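Local coordinates for protein lipoteichoic acid primase (PDB 4UOP) that is a sulfatase-family protein whose extracellular catalytic domain holds a magnesium ion, at residues Y382-E396 with K408-S421. Sequence-based numbering, arbitrary orientation.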
ATOM      1  N   TYR B 382      14.009  10.691  -3.007  1.00 18.87           N
ATOM      2  CA  TYR B 382      15.233  10.127  -2.425  1.00 18.33           C
ATOM      3  C   TYR B 382      15.882  11.036  -1.383  1.00 17.40           C
ATOM      4  O   TYR B 382      15.667  12.262  -1.380  1.00 17.18           O
ATOM      5  CB  TYR B 382      16.248   9.783  -3.523  1.00 19.12           C
ATOM      6  CG  TYR B 382      16.717  10.975  -4.299  1.00 19.61           C
ATOM      7  CD1 TYR B 382      17.764  11.746  -3.843  1.00 19.72           C
ATOM      8  CD2 TYR B 382      16.099  11.345  -5.496  1.00 20.02           C
ATOM      9  CE1 TYR B 382      18.198  12.854  -4.544  1.00 20.11           C
ATOM     10  CE2 TYR B 382      16.525  12.459  -6.203  1.00 20.15           C
ATOM     11  CZ  TYR B 382      17.581  13.201  -5.726  1.00 20.49           C
ATOM     12  OH  TYR B 382      18.024  14.311  -6.400  1.00 20.48           O
ATOM     13  N   PHE B 383      16.693  10.424  -0.526  1.00 17.84           N
ATOM     14  CA  PHE B 383      17.494  11.129   0.476  1.00 17.68           C
ATOM     15  C   PHE B 383      18.979  11.022   0.153  1.00 17.46           C
ATOM     16  O   PHE B 383      19.455   9.934  -0.128  1.00 18.53           O
ATOM     17  CB  PHE B 383      17.321  10.508   1.859  1.00 18.27           C
ATOM     18  CG  PHE B 383      15.906  10.427   2.341  1.00 19.13           C
ATOM     19  CD1 PHE B 383      15.087  11.532   2.334  1.00 20.58           C
ATOM     20  CD2 PHE B 383      15.420   9.245   2.880  1.00 19.77           C
ATOM     21  CE1 PHE B 383      13.785  11.455   2.819  1.00 21.17           C
ATOM     22  CE2 PHE B 383      14.131   9.158   3.371  1.00 19.77           C
ATOM     23  CZ  PHE B 383      13.305  10.264   3.335  1.00 20.24           C
ATOM     24  N   THR B 384      19.714  12.139   0.213  1.00 18.20           N
ATOM     25  CA  THR B 384      21.178  12.109   0.114  1.00 19.10           C
ATOM     26  C   THR B 384      21.787  12.459   1.466  1.00 20.97           C
ATOM     27  O   THR B 384      21.060  12.570   2.455  1.00 19.30           O
ATOM     28  CB  THR B 384      21.719  13.060  -0.976  1.00 20.30           C
ATOM     29  OG1 THR B 384      21.746  14.402  -0.484  1.00 19.80           O
ATOM     30  CG2 THR B 384      20.890  12.978  -2.231  1.00 19.92           C
ATOM     31  N   ASN B 385      23.100  12.661   1.520  1.00 21.38           N
ATOM     32  CA  ASN B 385      23.718  13.155   2.751  1.00 23.80           C
ATOM     33  C   ASN B 385      23.511  14.649   3.052  1.00 23.73           C
ATOM     34  O   ASN B 385      23.844  15.102   4.148  1.00 23.45           O
ATOM     35  CB  ASN B 385      25.218  12.832   2.805  1.00 26.68           C
ATOM     36  CG  ASN B 385      26.011  13.474   1.678  1.00 29.80           C
ATOM     37  OD1 ASN B 385      25.702  14.559   1.219  1.00 29.79           O
ATOM     38  ND2 ASN B 385      27.046  12.786   1.230  1.00 34.62           N
ATOM     39  N   SER B 386      22.944  15.397   2.116  1.00 22.43           N
ATOM     40  CA  SER B 386      22.719  16.817   2.342  1.00 22.77           C
ATOM     41  C   SER B 386      21.343  17.339   1.965  1.00 21.78           C
ATOM     42  O   SER B 386      21.008  18.463   2.332  1.00 22.20           O
ATOM     43  CB  SER B 386      23.785  17.614   1.591  1.00 24.84           C
ATOM     44  OG  SER B 386      23.577  17.486   0.199  1.00 27.35           O
ATOM     45  N   TYR B 387      20.540  16.567   1.233  1.00 19.97           N
ATOM     46  CA  TYR B 387      19.206  17.038   0.853  1.00 19.95           C
ATOM     47  C   TYR B 387      18.260  15.896   0.504  1.00 20.12           C
ATOM     48  O   TYR B 387      18.702  14.773   0.264  1.00 18.88           O
ATOM     49  CB  TYR B 387      19.289  18.022  -0.313  1.00 20.08           C
ATOM     50  CG  TYR B 387      19.568  17.382  -1.659  1.00 19.90           C
ATOM     51  CD1 TYR B 387      20.860  17.189  -2.101  1.00 21.18           C
ATOM     52  CD2 TYR B 387      18.526  16.964  -2.470  1.00 20.74           C
ATOM     53  CE1 TYR B 387      21.119  16.579  -3.320  1.00 21.41           C
ATOM     54  CE2 TYR B 387      18.773  16.358  -3.694  1.00 22.25           C
ATOM     55  CZ  TYR B 387      20.070  16.174  -4.106  1.00 21.29           C
ATOM     56  OH  TYR B 387      20.325  15.584  -5.323  1.00 24.68           O
ATOM     57  N   MET B 388      16.964  16.191   0.518  1.00 20.79           N
ATOM     58  CA  MET B 388      15.941  15.274   0.038  1.00 21.96           C
ATOM     59  C   MET B 388      15.245  15.868  -1.176  1.00 21.46           C
ATOM     60  O   MET B 388      15.096  17.086  -1.278  1.00 20.82           O
ATOM     61  CB  MET B 388      14.914  14.939   1.131  1.00 24.65           C
ATOM     62  CG  MET B 388      13.974  16.026   1.602  1.00 28.11           C
ATOM     63  SD  MET B 388      12.480  15.302   2.354  1.00 33.95           S
ATOM     64  CE  MET B 388      11.554  14.819   0.923  1.00 35.22           C
ATOM     65  N   TYR B 389      14.876  15.011  -2.116  1.00 20.96           N
ATOM     66  CA  TYR B 389      14.081  15.419  -3.253  1.00 20.52           C
ATOM     67  C   TYR B 389      12.758  14.667  -3.264  1.00 21.15           C
ATOM     68  O   TYR B 389      12.715  13.476  -2.983  1.00 19.34           O
ATOM     69  CB  TYR B 389      14.812  15.188  -4.581  1.00 20.40           C
ATOM     70  CG  TYR B 389      13.890  15.490  -5.717  1.00 20.08           C
ATOM     71  CD1 TYR B 389      13.598  16.798  -6.054  1.00 20.51           C
ATOM     72  CD2 TYR B 389      13.237  14.471  -6.397  1.00 21.36           C
ATOM     73  CE1 TYR B 389      12.713  17.096  -7.073  1.00 20.52           C
ATOM     74  CE2 TYR B 389      12.344  14.756  -7.423  1.00 21.78           C
ATOM     75  CZ  TYR B 389      12.088  16.073  -7.753  1.00 21.62           C
ATOM     76  OH  TYR B 389      11.190  16.378  -8.753  1.00 22.19           O
ATOM     77  N   GLN B 390      11.684  15.381  -3.595  1.00 21.65           N
ATOM     78  CA  GLN B 390      10.365  14.773  -3.765  1.00 24.78           C
ATOM     79  C   GLN B 390       9.688  15.383  -4.992  1.00 23.90           C
ATOM     80  O   GLN B 390       9.548  16.601  -5.076  1.00 23.11           O
ATOM     81  CB  GLN B 390       9.521  15.022  -2.519  1.00 27.51           C
ATOM     82  CG  GLN B 390       8.193  14.288  -2.483  1.00 31.62           C
ATOM     83  CD  GLN B 390       7.374  14.613  -1.239  1.00 34.93           C
ATOM     84  OE1 GLN B 390       6.138  14.687  -1.294  1.00 40.54           O
ATOM     85  NE2 GLN B 390       8.053  14.818  -0.119  1.00 35.05           N
ATOM     86  N   PRO B 391       9.278  14.543  -5.954  1.00 24.99           N
ATOM     87  CA  PRO B 391       8.557  15.097  -7.104  1.00 26.22           C
ATOM     88  C   PRO B 391       7.121  15.423  -6.763  1.00 27.79           C
ATOM     89  O   PRO B 391       6.633  15.062  -5.677  1.00 28.01           O
ATOM     90  CB  PRO B 391       8.618  13.965  -8.123  1.00 25.70           C
ATOM     91  CG  PRO B 391       8.645  12.729  -7.286  1.00 25.60           C
ATOM     92  CD  PRO B 391       9.450  13.087  -6.065  1.00 24.50           C
ATOM     93  N   ASP B 392       6.457  16.122  -7.677  1.00 31.77           N
ATOM     94  CA  ASP B 392       5.025  16.379  -7.561  1.00 36.35           C
ATOM     95  C   ASP B 392       4.361  15.852  -8.849  1.00 37.66           C
ATOM     96  O   ASP B 392       4.413  14.647  -9.101  1.00 37.01           O
ATOM     97  CB  ASP B 392       4.769  17.870  -7.297  1.00 39.11           C
ATOM     98  CG  ASP B 392       3.375  18.138  -6.757  1.00 42.01           C
ATOM     99  OD1 ASP B 392       2.532  17.215  -6.777  1.00 45.33           O
ATOM    100  OD2 ASP B 392       3.124  19.272  -6.301  1.00 47.53           O
ATOM    101  N   GLU B 393       3.766  16.717  -9.671  1.00 38.25           N
ATOM    102  CA  GLU B 393       3.160  16.275 -10.935  1.00 41.02           C
ATOM    103  C   GLU B 393       4.239  15.840 -11.914  1.00 37.67           C
ATOM    104  O   GLU B 393       3.999  15.020 -12.791  1.00 36.93           O
ATOM    105  CB  GLU B 393       2.334  17.397 -11.586  1.00 45.14           C
ATOM    106  CG  GLU B 393       1.317  18.067 -10.673  1.00 49.47           C
ATOM    107  CD  GLU B 393       1.800  19.386 -10.090  1.00 54.99           C
ATOM    108  OE1 GLU B 393       2.353  20.214 -10.849  1.00 58.74           O
ATOM    109  OE2 GLU B 393       1.609  19.605  -8.873  1.00 59.69           O
ATOM    110  N   SER B 394       5.424  16.415 -11.754  1.00 36.13           N
ATOM    111  CA  SER B 394       6.556  16.154 -12.616  1.00 33.58           C
ATOM    112  C   SER B 394       7.818  16.415 -11.813  1.00 31.59           C
ATOM    113  O   SER B 394       7.754  16.858 -10.666  1.00 29.15           O
ATOM    114  CB  SER B 394       6.532  17.103 -13.818  1.00 34.16           C
ATOM    115  OG  SER B 394       6.764  18.447 -13.413  1.00 34.20           O
ATOM    116  N   PHE B 395       8.965  16.150 -12.417  1.00 29.85           N
ATOM    117  CA  PHE B 395      10.224  16.470 -11.777  1.00 29.98           C
ATOM    118  C   PHE B 395      10.321  17.961 -11.484  1.00 30.78           C
ATOM    119  O   PHE B 395      10.675  18.367 -10.373  1.00 29.10           O
ATOM    120  CB  PHE B 395      11.412  16.074 -12.647  1.00 29.51           C
ATOM    121  CG  PHE B 395      12.714  16.593 -12.123  1.00 28.80           C
ATOM    122  CD1 PHE B 395      13.281  16.027 -10.991  1.00 28.88           C
ATOM    123  CD2 PHE B 395      13.342  17.684 -12.713  1.00 28.92           C
ATOM    124  CE1 PHE B 395      14.470  16.508 -10.480  1.00 28.66           C
ATOM    125  CE2 PHE B 395      14.531  18.176 -12.200  1.00 30.29           C
ATOM    126  CZ  PHE B 395      15.098  17.589 -11.080  1.00 29.51           C
ATOM    127  N   GLU B 396       9.967  18.772 -12.479  1.00 30.92           N
ATOM    128  CA  GLU B 396      10.194  20.217 -12.436  1.00 33.02           C
ATOM    129  C   GLU B 396       9.337  20.920 -11.389  1.00 30.95           C
ATOM    130  O   GLU B 396       9.704  21.982 -10.898  1.00 33.02           O
ATOM    131  CB  GLU B 396       9.952  20.840 -13.821  1.00 34.86           C
ATOM    132  CG  GLU B 396      10.921  20.368 -14.901  1.00 38.85           C
ATOM    133  CD  GLU B 396      10.650  18.956 -15.424  1.00 42.03           C
ATOM    134  OE1 GLU B 396       9.613  18.342 -15.073  1.00 41.46           O
ATOM    135  OE2 GLU B 396      11.493  18.442 -16.192  1.00 49.39           O
ATOM    136  N   LYS B 408      16.825  23.844  -2.413  1.00 24.93           N
ATOM    137  CA  LYS B 408      17.927  23.521  -3.296  1.00 27.36           C
ATOM    138  C   LYS B 408      17.398  23.530  -4.709  1.00 28.34           C
ATOM    139  O   LYS B 408      16.390  22.891  -5.009  1.00 27.12           O
ATOM    140  CB  LYS B 408      18.534  22.158  -2.968  1.00 28.24           C
ATOM    141  CG  LYS B 408      19.685  21.775  -3.883  1.00 29.23           C
ATOM    142  CD  LYS B 408      20.389  20.516  -3.435  1.00 31.81           C
ATOM    143  CE  LYS B 408      21.465  20.097  -4.427  1.00 33.48           C
ATOM    144  NZ  LYS B 408      22.610  21.042  -4.458  1.00 34.99           N
ATOM    145  N   GLU B 409      18.077  24.273  -5.573  1.00 30.31           N
ATOM    146  CA  GLU B 409      17.675  24.372  -6.966  1.00 34.39           C
ATOM    147  C   GLU B 409      17.739  23.009  -7.649  1.00 32.09           C
ATOM    148  O   GLU B 409      18.645  22.208  -7.389  1.00 30.65           O
ATOM    149  CB  GLU B 409      18.574  25.378  -7.701  1.00 38.37           C
ATOM    150  CG  GLU B 409      18.279  25.546  -9.189  1.00 43.90           C
ATOM    151  CD  GLU B 409      17.025  26.360  -9.481  1.00 47.61           C
ATOM    152  OE1 GLU B 409      16.126  26.457  -8.609  1.00 52.50           O
ATOM    153  OE2 GLU B 409      16.941  26.913 -10.602  1.00 50.79           O
ATOM    154  N   LEU B 410      16.786  22.760  -8.540  1.00 30.83           N
ATOM    155  CA  LEU B 410      16.711  21.483  -9.235  1.00 31.73           C
ATOM    156  C   LEU B 410      17.721  21.418 -10.374  1.00 33.17           C
ATOM    157  O   LEU B 410      17.378  21.571 -11.540  1.00 37.18           O
ATOM    158  CB  LEU B 410      15.292  21.235  -9.748  1.00 32.06           C
ATOM    159  CG  LEU B 410      14.169  21.372  -8.719  1.00 31.97           C
ATOM    160  CD1 LEU B 410      12.854  20.946  -9.354  1.00 33.46           C
ATOM    161  CD2 LEU B 410      14.449  20.546  -7.468  1.00 31.99           C
ATOM    162  N   SER B 411      18.969  21.162 -10.011  1.00 34.52           N
ATOM    163  CA  SER B 411      20.073  21.049 -10.956  1.00 35.14           C
ATOM    164  C   SER B 411      20.100  19.698 -11.667  1.00 35.98           C
ATOM    165  O   SER B 411      19.257  18.822 -11.422  1.00 30.99           O
ATOM    166  CB  SER B 411      21.393  21.259 -10.209  1.00 36.24           C
ATOM    167  OG  SER B 411      21.663  20.152  -9.363  1.00 38.68           O
ATOM    168  N   SER B 412      21.082  19.546 -12.555  1.00 35.77           N
ATOM    169  CA  SER B 412      21.279  18.331 -13.339  1.00 36.60           C
ATOM    170  C   SER B 412      21.514  17.090 -12.486  1.00 35.92           C
ATOM    171  O   SER B 412      20.971  16.028 -12.776  1.00 32.79           O
ATOM    172  CB  SER B 412      22.462  18.526 -14.305  1.00 38.74           C
ATOM    173  OG  SER B 412      22.827  17.301 -14.913  1.00 43.22           O
ATOM    174  N   ASP B 413      22.330  17.220 -11.447  1.00 36.17           N
ATOM    175  CA  ASP B 413      22.574  16.111 -10.523  1.00 36.26           C
ATOM    176  C   ASP B 413      21.315  15.710  -9.748  1.00 32.13           C
ATOM    177  O   ASP B 413      21.122  14.538  -9.455  1.00 28.65           O
ATOM    178  CB  ASP B 413      23.714  16.444  -9.546  1.00 41.62           C
ATOM    179  CG  ASP B 413      25.103  16.139 -10.124  1.00 47.29           C
ATOM    180  OD1 ASP B 413      25.200  15.606 -11.252  1.00 50.96           O
ATOM    181  OD2 ASP B 413      26.108  16.425  -9.438  1.00 53.08           O
ATOM    182  N   VAL B 414      20.463  16.678  -9.429  1.00 29.61           N
ATOM    183  CA  VAL B 414      19.202  16.380  -8.735  1.00 29.44           C
ATOM    184  C   VAL B 414      18.307  15.576  -9.673  1.00 28.90           C
ATOM    185  O   VAL B 414      17.635  14.634  -9.259  1.00 27.78           O
ATOM    186  CB  VAL B 414      18.491  17.663  -8.254  1.00 28.37           C
ATOM    187  CG1 VAL B 414      17.140  17.347  -7.624  1.00 27.63           C
ATOM    188  CG2 VAL B 414      19.366  18.413  -7.261  1.00 29.89           C
ATOM    189  N   LYS B 415      18.324  15.957 -10.949  1.00 29.35           N
ATOM    190  CA  LYS B 415      17.557  15.275 -11.979  1.00 30.73           C
ATOM    191  C   LYS B 415      18.071  13.860 -12.229  1.00 29.53           C
ATOM    192  O   LYS B 415      17.285  12.924 -12.388  1.00 26.25           O
ATOM    193  CB  LYS B 415      17.605  16.099 -13.276  1.00 33.10           C
ATOM    194  CG  LYS B 415      16.907  15.488 -14.476  1.00 36.88           C
ATOM    195  CD  LYS B 415      15.461  15.127 -14.184  1.00 39.61           C
ATOM    196  CE  LYS B 415      14.599  15.200 -15.442  1.00 42.08           C
ATOM    197  NZ  LYS B 415      15.166  14.415 -16.574  1.00 42.83           N
ATOM    198  N   LYS B 416      19.385  13.701 -12.281  1.00 29.88           N
ATOM    199  CA  LYS B 416      19.974  12.383 -12.505  1.00 30.76           C
ATOM    200  C   LYS B 416      19.590  11.379 -11.409  1.00 28.98           C
ATOM    201  O   LYS B 416      19.290  10.229 -11.709  1.00 25.67           O
ATOM    202  CB  LYS B 416      21.491  12.473 -12.633  1.00 34.11           C
ATOM    203  CG  LYS B 416      21.926  12.884 -14.026  1.00 38.81           C
ATOM    204  CD  LYS B 416      23.391  13.285 -14.073  1.00 42.58           C
ATOM    205  CE  LYS B 416      23.735  13.921 -15.413  1.00 45.67           C
ATOM    206  NZ  LYS B 416      25.166  14.332 -15.457  1.00 48.58           N
ATOM    207  N   ARG B 417      19.588  11.820 -10.153  1.00 27.19           N
ATOM    208  CA  ARG B 417      19.212  10.931  -9.053  1.00 26.49           C
ATOM    209  C   ARG B 417      17.726  10.603  -9.056  1.00 24.82           C
ATOM    210  O   ARG B 417      17.347   9.503  -8.670  1.00 23.08           O
ATOM    211  CB  ARG B 417      19.624  11.515  -7.702  1.00 27.79           C
ATOM    212  CG  ARG B 417      21.119  11.469  -7.467  1.00 30.08           C
ATOM    213  CD  ARG B 417      21.469  11.860  -6.044  1.00 33.08           C
ATOM    214  NE  ARG B 417      22.905  12.054  -5.887  1.00 36.00           N
ATOM    215  CZ  ARG B 417      23.537  13.229  -5.901  1.00 38.83           C
ATOM    216  NH1 ARG B 417      22.881  14.381  -6.046  1.00 39.67           N
ATOM    217  NH2 ARG B 417      24.858  13.250  -5.761  1.00 40.73           N
ATOM    218  N   PHE B 418      16.893  11.556  -9.477  1.00 23.33           N
ATOM    219  CA  PHE B 418      15.464  11.303  -9.625  1.00 24.47           C
ATOM    220  C   PHE B 418      15.213  10.241 -10.689  1.00 23.76           C
ATOM    221  O   PHE B 418      14.474   9.278 -10.465  1.00 22.21           O
ATOM    222  CB  PHE B 418      14.722  12.598  -9.974  1.00 25.03           C
ATOM    223  CG  PHE B 418      13.363  12.375 -10.569  1.00 26.16           C
ATOM    224  CD1 PHE B 418      12.284  12.047  -9.767  1.00 26.14           C
ATOM    225  CD2 PHE B 418      13.167  12.500 -11.944  1.00 27.67           C
ATOM    226  CE1 PHE B 418      11.029  11.850 -10.316  1.00 27.60           C
ATOM    227  CE2 PHE B 418      11.920  12.302 -12.498  1.00 28.06           C
ATOM    228  CZ  PHE B 418      10.848  11.979 -11.683  1.00 28.94           C
ATOM    229  N   ASP B 419      15.852  10.409 -11.846  1.00 24.43           N
ATOM    230  CA  ASP B 419      15.725   9.437 -12.932  1.00 25.66           C
ATOM    231  C   ASP B 419      16.275   8.066 -12.541  1.00 24.33           C
ATOM    232  O   ASP B 419      15.630   7.042 -12.777  1.00 25.15           O
ATOM    233  CB  ASP B 419      16.454   9.940 -14.191  1.00 27.51           C
ATOM    234  CG  ASP B 419      15.756  11.123 -14.844  1.00 30.10           C
ATOM    235  OD1 ASP B 419      14.513  11.228 -14.762  1.00 32.47           O
ATOM    236  OD2 ASP B 419      16.452  11.943 -15.477  1.00 34.17           O
ATOM    237  N   ALA B 420      17.467   8.044 -11.958  1.00 21.99           N
ATOM    238  CA  ALA B 420      18.053   6.805 -11.449  1.00 22.17           C
ATOM    239  C   ALA B 420      17.153   6.134 -10.416  1.00 22.15           C
ATOM    240  O   ALA B 420      16.936   4.923 -10.465  1.00 23.25           O
ATOM    241  CB  ALA B 420      19.403   7.074 -10.846  1.00 22.29           C
ATOM    242  N   SER B 421      16.636   6.909  -9.470  1.00 22.41           N
ATOM    243  CA  SER B 421      15.737   6.333  -8.458  1.00 22.84           C
ATOM    244  C   SER B 421      14.544   5.627  -9.095  1.00 23.48           C
ATOM    245  O   SER B 421      14.218   4.494  -8.744  1.00 25.17           O
ATOM    246  CB  SER B 421      15.266   7.406  -7.486  1.00 22.54           C
ATOM    247  OG  SER B 421      16.340   7.863  -6.692  1.00 22.76           O
TER
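Tyrosine rings from one face of a small antiparallel sheet pack against the first turns of the C-terminal helix 412-433, joining the hairpin 381-390 to the helix that follows the last strand of the same sheet. Strand 387-390 and the helical segment 412-421 cross at -61°, with axes 9.8 Å apart at closest approach.

A relay of hydroxyls runs through the middle. Arg417 NH1 donates to Tyr387 OH (2.9 Å). This bond is bent, its acceptor lying 21° out of the guanidinium plane. Tyr387 OH donates to Tyr382 OH at 2.8 Å. Tyr382 OH in turn donates to Val414 O (2.9 Å), in the carbonyl plane on a lone pair. This carbonyl also accepts the helical bond from Phe418 N. The Tyr382 ring is sandwiched between Tyr389 CB and, on the opposite face, Arg417 CB, while Lys408 CD lies over Tyr387, whose other face is covered by Thr384 CG2.

Beyond Val414, which turns CG1 to Tyr389 and CG2 to Tyr387, the contact becomes mainly apolar and aromatic. Tyr389, Phe395 and Phe418 form an aromatic cluster, Phe418 presenting one face to Phe395 CB and CD1. With CG anti to the backbone N (chi1 170°), Phe395 reaches under Lys415, whose CD sits 3.6 Å from the ring centroid, nearly on its normal. Lys415 NZ continues to a salt bridge with Asp419 OD2 (3.0 Å).

Tyr389 OH donates to Phe395 O at 2.6 Å, tying the loop back to the strand. Directed hydroxyl bonds thus help to fix the tyrosines' orientation, while Arg417 and Lys415 cover aromatic faces with their aliphatic stems and give their charged ends to polar partners.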